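Local coordinates for DNA processing protein DprA (Streptococcus pneumoniae, PDB 3UQZ), which helps load the RecA recombinase onto single-stranded DNA during transformation, binding single-stranded DNA cooperatively and protecting it from nucleases, at residues T161-G166 / H188-E193; A246-I251 / A267-S272; T17-L22 / I88-V93. All coordinates share one frame; numbering follows the deposited sequence.

Interaction 1 (T161-G166 / H188-E193); sequences TIAVIG and HLVLSE
Strands 161-164 and 189-192 lie side by side and parallel in a Rossmann-like sheet. Helix 178-187 joins them in a beta-alpha-beta unit. Ile162 and Val164 share one face with Leu189 and Leu191. There the Ile162 and Leu191 side chains cross obliquely, with Ile162 CG2, anti to the backbone N, 3.9 Å from Leu191 CD1. Ile162 CG1 also meets Leu189 CD2. Ala163 and Val190 lie on the other face, in contact with Ile184 of the connecting helix. In Ile165, CG1 lies between the backbone N and the carbonyl carbon (chi1 58°). This lays CG1 against Ser192 CB, 3.7 Å away, and brings CD1 to Val190 CG1. At the other end, Thr161 and His188 cross at about a right angle, and Thr161 CG2 sits over one face of the imidazole toward its rim. Thr161 OG1 bonds to the backbone of Ile138 in the next strand. Three backbone bonds set the register. Ala163 supplies two through its backbone: its N donates to Leu189 O at 3.0 Å, and its O accepts from Leu191 N at 2.7 Å. The third is Ile165 N to Leu191 O. Past it, a water donates to Ile165 O and accepts from Glu193 N at 2.8 Å.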
loop_
_atom_site.group_PDB
_atom_site.type_symbol
_atom_site.label_atom_id
_atom_site.label_comp_id
_atom_site.label_asym_id
_atom_site.label_seq_id
_atom_site.Cartn_x
_atom_site.Cartn_y
_atom_site.Cartn_z
ATOM N N THR A 161 -27.757 1.003 4.930
ATOM C CA THR A 161 -27.058 2.079 4.220
ATOM C C THR A 161 -27.645 3.495 4.433
ATOM O O THR A 161 -28.865 3.656 4.534
ATOM C CB THR A 161 -26.843 1.725 2.726
ATOM O OG1 THR A 161 -25.838 2.585 2.192
ATOM C CG2 THR A 161 -28.098 1.858 1.886
ATOM N N ILE A 162 -26.761 4.516 4.473
ATOM C CA ILE A 162 -27.149 5.932 4.541
ATOM C C ILE A 162 -26.609 6.611 3.285
ATOM O O ILE A 162 -25.425 6.470 2.982
ATOM C CB ILE A 162 -26.672 6.680 5.829
ATOM C CG1 ILE A 162 -27.267 6.067 7.107
ATOM C CG2 ILE A 162 -26.981 8.195 5.752
ATOM C CD1 ILE A 162 -26.619 6.544 8.400
ATOM N N ALA A 163 -27.468 7.347 2.559
ATOM C CA ALA A 163 -27.075 8.136 1.386
ATOM C C ALA A 163 -27.114 9.633 1.723
ATOM O O ALA A 163 -28.077 10.107 2.336
ATOM C CB ALA A 163 -27.978 7.848 0.208
ATOM N N VAL A 164 -26.053 10.366 1.358
ATOM C CA VAL A 164 -25.959 11.824 1.550
ATOM C C VAL A 164 -25.963 12.410 0.121
ATOM O O VAL A 164 -25.054 12.133 -0.658
ATOM C CB VAL A 164 -24.721 12.245 2.406
ATOM C CG1 VAL A 164 -24.731 13.736 2.725
ATOM C CG2 VAL A 164 -24.656 11.435 3.698
ATOM N N ILE A 165 -27.038 13.099 -0.259
ATOM C CA ILE A 165 -27.175 13.620 -1.623
ATOM C C ILE A 165 -26.767 15.090 -1.801
ATOM O O ILE A 165 -26.586 15.819 -0.818
ATOM C CB ILE A 165 -28.578 13.299 -2.211
ATOM C CG1 ILE A 165 -29.719 13.884 -1.343
ATOM C CG2 ILE A 165 -28.731 11.785 -2.440
ATOM C CD1 ILE A 165 -31.122 13.847 -1.974
ATOM N N GLY A 166 -26.591 15.488 -3.062
ATOM C CA GLY A 166 -26.243 16.853 -3.456
ATOM C C GLY A 166 -27.365 17.593 -4.165
ATOM O O GLY A 166 -27.119 18.536 -4.917
ATOM N N HIS A 188 -34.312 2.565 4.289
ATOM C CA HIS A 188 -33.081 3.035 4.939
ATOM C C HIS A 188 -33.169 4.533 5.279
ATOM O O HIS A 188 -34.211 4.957 5.762
ATOM C CB HIS A 188 -31.881 2.690 4.030
ATOM C CG HIS A 188 -31.778 1.227 3.745
ATOM N ND1 HIS A 188 -30.969 0.408 4.502
ATOM C CD2 HIS A 188 -32.469 0.467 2.862
ATOM C CE1 HIS A 188 -31.174 -0.820 4.049
ATOM N NE2 HIS A 188 -32.076 -0.836 3.068
ATOM N N LEU A 189 -32.107 5.335 5.026
ATOM C CA LEU A 189 -32.073 6.774 5.309
ATOM C C LEU A 189 -31.322 7.585 4.228
ATOM O O LEU A 189 -30.199 7.237 3.853
ATOM C CB LEU A 189 -31.442 7.004 6.690
ATOM C CG LEU A 189 -31.285 8.443 7.203
ATOM C CD1 LEU A 189 -32.641 9.135 7.425
ATOM C CD2 LEU A 189 -30.462 8.461 8.480
ATOM N N VAL A 190 -31.952 8.666 3.739
ATOM C CA VAL A 190 -31.365 9.594 2.767
ATOM C C VAL A 190 -31.291 10.941 3.469
ATOM O O VAL A 190 -32.301 11.402 4.009
ATOM C CB VAL A 190 -32.148 9.720 1.422
ATOM C CG1 VAL A 190 -31.372 10.560 0.414
ATOM C CG2 VAL A 190 -32.484 8.365 0.823
ATOM N N LEU A 191 -30.104 11.556 3.483
ATOM C CA LEU A 191 -29.893 12.869 4.098
ATOM C C LEU A 191 -29.550 13.922 3.033
ATOM O O LEU A 191 -28.917 13.606 2.010
ATOM C CB LEU A 191 -28.779 12.821 5.154
ATOM C CG LEU A 191 -29.003 11.951 6.392
ATOM C CD1 LEU A 191 -27.683 11.728 7.137
ATOM C CD2 LEU A 191 -30.070 12.552 7.336
ATOM N N SER A 192 -29.956 15.182 3.289
ATOM C CA SER A 192 -29.692 16.322 2.398
ATOM C C SER A 192 -29.729 17.658 3.138
ATOM O O SER A 192 -30.530 17.839 4.050
ATOM C CB SER A 192 -30.687 16.353 1.236
ATOM O OG SER A 192 -30.312 17.321 0.270
ATOM N N GLU A 193 -28.875 18.596 2.730
ATOM C CA GLU A 193 -28.827 19.952 3.284
ATOM C C GLU A 193 -29.706 20.861 2.421
ATOM O O GLU A 193 -30.002 21.976 2.822
ATOM C CB GLU A 193 -27.387 20.482 3.221
ATOM C CG GLU A 193 -26.685 20.556 4.561
ATOM C CD GLU A 193 -25.312 21.190 4.503
ATOM O OE1 GLU A 193 -24.916 21.831 5.500
ATOM O OE2 GLU A 193 -24.650 21.099 3.444
HETATM O O HOH W 1 -26.547 17.408 1.633
#

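Interaction 2 (A246-I251 / A267-S272); sequences AIPGSI and AKLVTS
Ala246 O is held by two groups of segment 267-272. Val270 N donates a hydrogen bond to it at 2.9 Å. Leu269 CA adds a CA-H...O contact at 3.4 Å. The Val270 N-H comes from above the carbonyl plane, 33° out of it, so it is not on a lone pair. This pairing belongs to the margin of the Rossmann-like sheet, where Ala246 and Leu269 form a parallel bridge. Strand 268-269 is the outermost strand on this side within the chain. Ala246 N adds the second bond of the bridge by donating to Lys268 O at 2.8 Å, nearly along the C=O axis.

Beyond the bridge, side chains carry the contact between the segments. Ile247 CB points away from segment 267-272, but its CG1, beside its own backbone N, still meets Val270 CG2 at 3.9 Å. The two side chains cross obliquely. Val270 CG2 sits between its backbone N and carbonyl carbon, which places it near Ala246 O as well.

Pro248 CB points toward the other segment, and the side chain crosses Leu269 at about a right angle. Leu269 CG is anti to the backbone N (chi1 -174°), and its branched end reaches the ring. Pro248 CG touches Leu269 CD2 at 3.8 Å and lies near CD1 too. Ile263 of helix 257-264 packs on both Ala246 and Leu269.

The second subunit meets this same edge. Its His260 packs on Pro248, its Ile263 on Leu269, and its Gln264 NE2 donates to Leu269 O. The contact is therefore part of the dimer interface. Within the chain, Pro248 CD lies 3.3 Å from Val270 O.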
loop_
_atom_site.group_PDB
_atom_site.type_symbol
_atom_site.label_atom_id
_atom_site.label_comp_id
_atom_site.label_asym_id
_atom_site.label_seq_id
_atom_site.Cartn_x
_atom_site.Cartn_y
_atom_site.Cartn_z
ATOM N N ALA A 246 -7.532 2.287 2.635
ATOM C CA ALA A 246 -7.396 2.275 1.184
ATOM C C ALA A 246 -7.238 0.885 0.591
ATOM O O ALA A 246 -6.444 0.083 1.086
ATOM C CB ALA A 246 -6.265 3.185 0.757
ATOM N N ILE A 247 -8.027 0.595 -0.461
ATOM C CA ILE A 247 -7.979 -0.666 -1.200
ATOM C C ILE A 247 -6.958 -0.489 -2.340
ATOM O O ILE A 247 -7.138 0.418 -3.165
ATOM C CB ILE A 247 -9.382 -1.101 -1.728
ATOM C CG1 ILE A 247 -10.391 -1.307 -0.565
ATOM C CG2 ILE A 247 -9.274 -2.369 -2.600
ATOM C CD1 ILE A 247 -11.872 -1.251 -0.974
ATOM N N PRO A 248 -5.879 -1.313 -2.395
ATOM C CA PRO A 248 -4.892 -1.147 -3.477
ATOM C C PRO A 248 -5.361 -1.721 -4.811
ATOM O O PRO A 248 -6.364 -2.432 -4.878
ATOM C CB PRO A 248 -3.657 -1.885 -2.949
ATOM C CG PRO A 248 -4.209 -2.942 -2.050
ATOM C CD PRO A 248 -5.507 -2.423 -1.488
ATOM N N GLY A 249 -4.624 -1.386 -5.858
ATOM C CA GLY A 249 -4.880 -1.859 -7.210
ATOM C C GLY A 249 -3.625 -1.876 -8.054
ATOM O O GLY A 249 -2.517 -1.742 -7.525
ATOM N N SER A 250 -3.803 -2.018 -9.379
ATOM C CA SER A 250 -2.735 -2.018 -10.373
ATOM C C SER A 250 -2.045 -0.665 -10.375
ATOM O O SER A 250 -2.706 0.347 -10.162
ATOM C CB SER A 250 -3.313 -2.298 -11.759
ATOM O OG SER A 250 -2.413 -1.971 -12.808
ATOM N N ILE A 251 -0.732 -0.637 -10.634
ATOM C CA ILE A 251 0.021 0.625 -10.713
ATOM C C ILE A 251 0.036 1.153 -12.154
ATOM O O ILE A 251 0.553 2.248 -12.417
ATOM C CB ILE A 251 1.445 0.514 -10.098
ATOM C CG1 ILE A 251 2.319 -0.542 -10.814
ATOM C CG2 ILE A 251 1.374 0.292 -8.593
ATOM C CD1 ILE A 251 3.670 -0.023 -11.197
ATOM N N ALA A 267 -2.167 6.123 5.473
ATOM C CA ALA A 267 -3.446 5.397 5.506
ATOM C C ALA A 267 -3.231 3.896 5.576
ATOM O O ALA A 267 -2.163 3.395 5.199
ATOM C CB ALA A 267 -4.310 5.753 4.310
ATOM N N LYS A 268 -4.244 3.182 6.076
ATOM C CA LYS A 268 -4.179 1.738 6.240
ATOM C C LYS A 268 -4.556 1.033 4.953
ATOM O O LYS A 268 -5.610 1.319 4.399
ATOM C CB LYS A 268 -5.063 1.281 7.414
ATOM C CG LYS A 268 -4.714 1.988 8.727
ATOM C CD LYS A 268 -4.175 1.065 9.818
ATOM C CE LYS A 268 -3.903 1.825 11.098
ATOM N NZ LYS A 268 -2.445 2.048 11.349
ATOM N N LEU A 269 -3.676 0.134 4.460
ATOM C CA LEU A 269 -3.931 -0.675 3.270
ATOM C C LEU A 269 -4.865 -1.790 3.717
ATOM O O LEU A 269 -4.565 -2.468 4.704
ATOM C CB LEU A 269 -2.614 -1.265 2.700
ATOM C CG LEU A 269 -2.710 -2.019 1.352
ATOM C CD1 LEU A 269 -1.415 -1.929 0.593
ATOM C CD2 LEU A 269 -3.080 -3.475 1.539
ATOM N N VAL A 270 -5.990 -1.978 3.010
ATOM C CA VAL A 270 -6.967 -3.021 3.361
ATOM C C VAL A 270 -7.216 -3.994 2.205
ATOM O O VAL A 270 -7.272 -3.576 1.051
ATOM C CB VAL A 270 -8.282 -2.484 4.022
ATOM C CG1 VAL A 270 -7.997 -1.808 5.365
ATOM C CG2 VAL A 270 -9.065 -1.554 3.093
ATOM N N THR A 271 -7.344 -5.292 2.518
ATOM C CA THR A 271 -7.570 -6.369 1.534
ATOM C C THR A 271 -8.895 -7.093 1.783
ATOM O O THR A 271 -9.378 -7.814 0.907
ATOM C CB THR A 271 -6.383 -7.367 1.519
ATOM O OG1 THR A 271 -6.343 -8.077 2.754
ATOM C CG2 THR A 271 -5.038 -6.687 1.278
ATOM N N SER A 272 -9.467 -6.923 2.986
ATOM C CA SER A 272 -10.736 -7.540 3.381
ATOM C C SER A 272 -11.480 -6.659 4.399
ATOM O O SER A 272 -10.918 -5.672 4.889
ATOM C CB SER A 272 -10.477 -8.923 3.980
ATOM O OG SER A 272 -9.597 -8.847 5.089
#

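Interaction 3 (T17-L22 / I88-V93); sequences TNQQIL and IYDAPV
Asn18 CG stands anti to the backbone N (chi1 -168°), and chi2 of 89° turns the amide so that both its ends face segment 88-93. OD1 accepts from Val93 N at 2.8 Å, in the carbonyl plane and on a lone pair. ND2 donates twice, to Ala91 O at 2.8 Å and to Asp90 OD1 at 3.0 Å. Both acceptors lie close to the amide plane, so three bonds fix its rotation. Asp90 CG is likewise anti to its backbone N, which swings the carboxylate up to the helix. Asn18 ND2 meets Asp90 OD1 from above the carboxylate plane.

Asn18 is in the first turn of helix 18-28, in the SAM-like domain. Thr17 and Gln20 form a capping box there. The partner loop, with a type II turn from Ile88 to Ala91, leads into strand 94-99 of the Rossmann-like domain. The helix start probably helps to stabilise the charge on Asp90.

Gln19, bent at chi2, brings NE2 obliquely to Tyr89 CE1 at 3.4 Å, with amide and ring planes 12° apart. A water accepts from both Gln19 NE2 and Asp90 N. On the apolar side, Val93 crosses Ile21 at about a right angle, CG1 touching Ile21 CG2 at 3.8 Å. Val93 and Leu22 slide past each other in opposite directions, Val93 CG2 4.0 Å from Leu22 CG, while Leu22 CD1 reaches Ala91 O.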
loop_
_atom_site.group_PDB
_atom_site.type_symbol
_atom_site.label_atom_id
_atom_site.label_comp_id
_atom_site.label_asym_id
_atom_site.label_seq_id
_atom_site.Cartn_x
_atom_site.Cartn_y
_atom_site.Cartn_z
ATOM N N THR A 17 -24.836 31.939 5.493
ATOM C CA THR A 17 -24.106 30.692 5.232
ATOM C C THR A 17 -24.199 29.804 6.466
ATOM O O THR A 17 -24.470 30.296 7.564
ATOM C CB THR A 17 -22.627 30.939 4.884
ATOM O OG1 THR A 17 -21.955 31.460 6.026
ATOM C CG2 THR A 17 -22.438 31.836 3.685
ATOM N N ASN A 18 -23.936 28.503 6.287
ATOM C CA ASN A 18 -23.927 27.521 7.367
ATOM C C ASN A 18 -22.984 27.943 8.496
ATOM O O ASN A 18 -23.364 27.843 9.663
ATOM C CB ASN A 18 -23.523 26.171 6.822
ATOM C CG ASN A 18 -23.762 25.071 7.791
ATOM O OD1 ASN A 18 -24.845 24.494 7.819
ATOM N ND2 ASN A 18 -22.759 24.768 8.613
ATOM N N GLN A 19 -21.764 28.424 8.151
ATOM C CA GLN A 19 -20.811 28.905 9.156
ATOM C C GLN A 19 -21.385 30.104 9.915
ATOM O O GLN A 19 -21.247 30.159 11.139
ATOM C CB GLN A 19 -19.453 29.266 8.536
ATOM C CG GLN A 19 -18.329 28.289 8.872
ATOM C CD GLN A 19 -18.125 28.027 10.351
ATOM O OE1 GLN A 19 -18.280 28.909 11.210
ATOM N NE2 GLN A 19 -17.747 26.801 10.675
ATOM N N GLN A 20 -22.057 31.040 9.194
ATOM C CA GLN A 20 -22.675 32.217 9.809
ATOM C C GLN A 20 -23.771 31.829 10.808
ATOM O O GLN A 20 -23.798 32.392 11.907
ATOM C CB GLN A 20 -23.192 33.202 8.748
ATOM C CG GLN A 20 -22.069 33.966 8.054
ATOM C CD GLN A 20 -22.495 34.687 6.794
ATOM O OE1 GLN A 20 -23.528 34.389 6.167
ATOM N NE2 GLN A 20 -21.665 35.631 6.372
ATOM N N ILE A 21 -24.631 30.832 10.459
ATOM C CA ILE A 21 -25.697 30.333 11.348
ATOM C C ILE A 21 -25.091 29.606 12.562
ATOM O O ILE A 21 -25.596 29.748 13.678
ATOM C CB ILE A 21 -26.775 29.513 10.588
ATOM C CG1 ILE A 21 -27.459 30.394 9.511
ATOM C CG2 ILE A 21 -27.818 28.912 11.558
ATOM C CD1 ILE A 21 -27.905 29.715 8.339
ATOM N N LEU A 22 -23.974 28.880 12.348
ATOM C CA LEU A 22 -23.236 28.205 13.409
ATOM C C LEU A 22 -22.760 29.196 14.474
ATOM O O LEU A 22 -22.925 28.902 15.653
ATOM C CB LEU A 22 -22.060 27.393 12.845
ATOM C CG LEU A 22 -22.275 25.878 12.776
ATOM C CD1 LEU A 22 -21.278 25.232 11.838
ATOM C CD2 LEU A 22 -22.223 25.238 14.175
ATOM N N ILE A 88 -16.947 18.247 13.360
ATOM C CA ILE A 88 -16.274 18.716 12.148
ATOM C C ILE A 88 -16.345 20.221 11.999
ATOM O O ILE A 88 -17.216 20.875 12.579
ATOM C CB ILE A 88 -16.734 17.985 10.854
ATOM C CG1 ILE A 88 -18.207 18.293 10.496
ATOM C CG2 ILE A 88 -16.460 16.493 10.922
ATOM C CD1 ILE A 88 -18.491 18.439 9.060
ATOM N N TYR A 89 -15.430 20.774 11.207
ATOM C CA TYR A 89 -15.455 22.192 10.900
ATOM C C TYR A 89 -16.616 22.381 9.901
ATOM O O TYR A 89 -16.753 21.587 8.959
ATOM C CB TYR A 89 -14.110 22.647 10.295
ATOM C CG TYR A 89 -14.174 24.031 9.687
ATOM C CD1 TYR A 89 -14.330 25.161 10.489
ATOM C CD2 TYR A 89 -14.135 24.209 8.308
ATOM C CE1 TYR A 89 -14.435 26.433 9.932
ATOM C CE2 TYR A 89 -14.244 25.477 7.740
ATOM C CZ TYR A 89 -14.390 26.586 8.557
ATOM O OH TYR A 89 -14.487 27.842 8.008
ATOM N N ASP A 90 -17.461 23.400 10.132
ATOM C CA ASP A 90 -18.624 23.719 9.289
ATOM C C ASP A 90 -19.673 22.589 9.283
ATOM O O ASP A 90 -20.223 22.246 8.238
ATOM C CB ASP A 90 -18.196 24.172 7.867
ATOM C CG ASP A 90 -19.231 24.962 7.091
ATOM O OD1 ASP A 90 -20.035 25.661 7.725
ATOM O OD2 ASP A 90 -19.222 24.890 5.843
ATOM N N ALA A 91 -19.954 22.019 10.470
ATOM C CA ALA A 91 -20.945 20.958 10.641
ATOM C C ALA A 91 -22.315 21.413 10.092
ATOM O O ALA A 91 -22.690 22.564 10.317
ATOM C CB ALA A 91 -21.065 20.598 12.108
ATOM N N PRO A 92 -23.042 20.578 9.307
ATOM C CA PRO A 92 -24.354 21.017 8.781
ATOM C C PRO A 92 -25.266 21.468 9.904
ATOM O O PRO A 92 -25.415 20.792 10.917
ATOM C CB PRO A 92 -24.905 19.784 8.052
ATOM C CG PRO A 92 -24.101 18.659 8.529
ATOM C CD PRO A 92 -22.745 19.189 8.902
ATOM N N VAL A 93 -25.790 22.668 9.761
ATOM C CA VAL A 93 -26.649 23.288 10.762
ATOM C C VAL A 93 -28.092 22.725 10.747
ATOM O O VAL A 93 -28.721 22.614 11.801
ATOM C CB VAL A 93 -26.515 24.820 10.652
ATOM C CG1 VAL A 93 -27.691 25.482 9.944
ATOM C CG2 VAL A 93 -26.214 25.441 11.994
HETATM O O HOH W 2 -20.837 27.172 5.026
HETATM O O HOH W 3 -16.946 25.113 12.512
#

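Interactions 1 and 2 belong to the same sheet. Their centres are about 26 Å apart and their nearest atoms about 15 Å. Interaction 1 is internal to the sheet, whereas interaction 2 sits at an edge that meets the second subunit. Interaction 3 joins the SAM-like domain to the Rossmann-like one. Its centre is about 18 Å from that of interaction 1, and the two touch: Glu193 OE1 packs 3.3 Å from Pro92 CB. Arg210 also links them, by a salt bridge to Glu193 OE2 and a hydrogen bond to Asp90 O. Interactions 2 and 3 lie on opposite sides of the chain's centre, with centres about 33 Å apart.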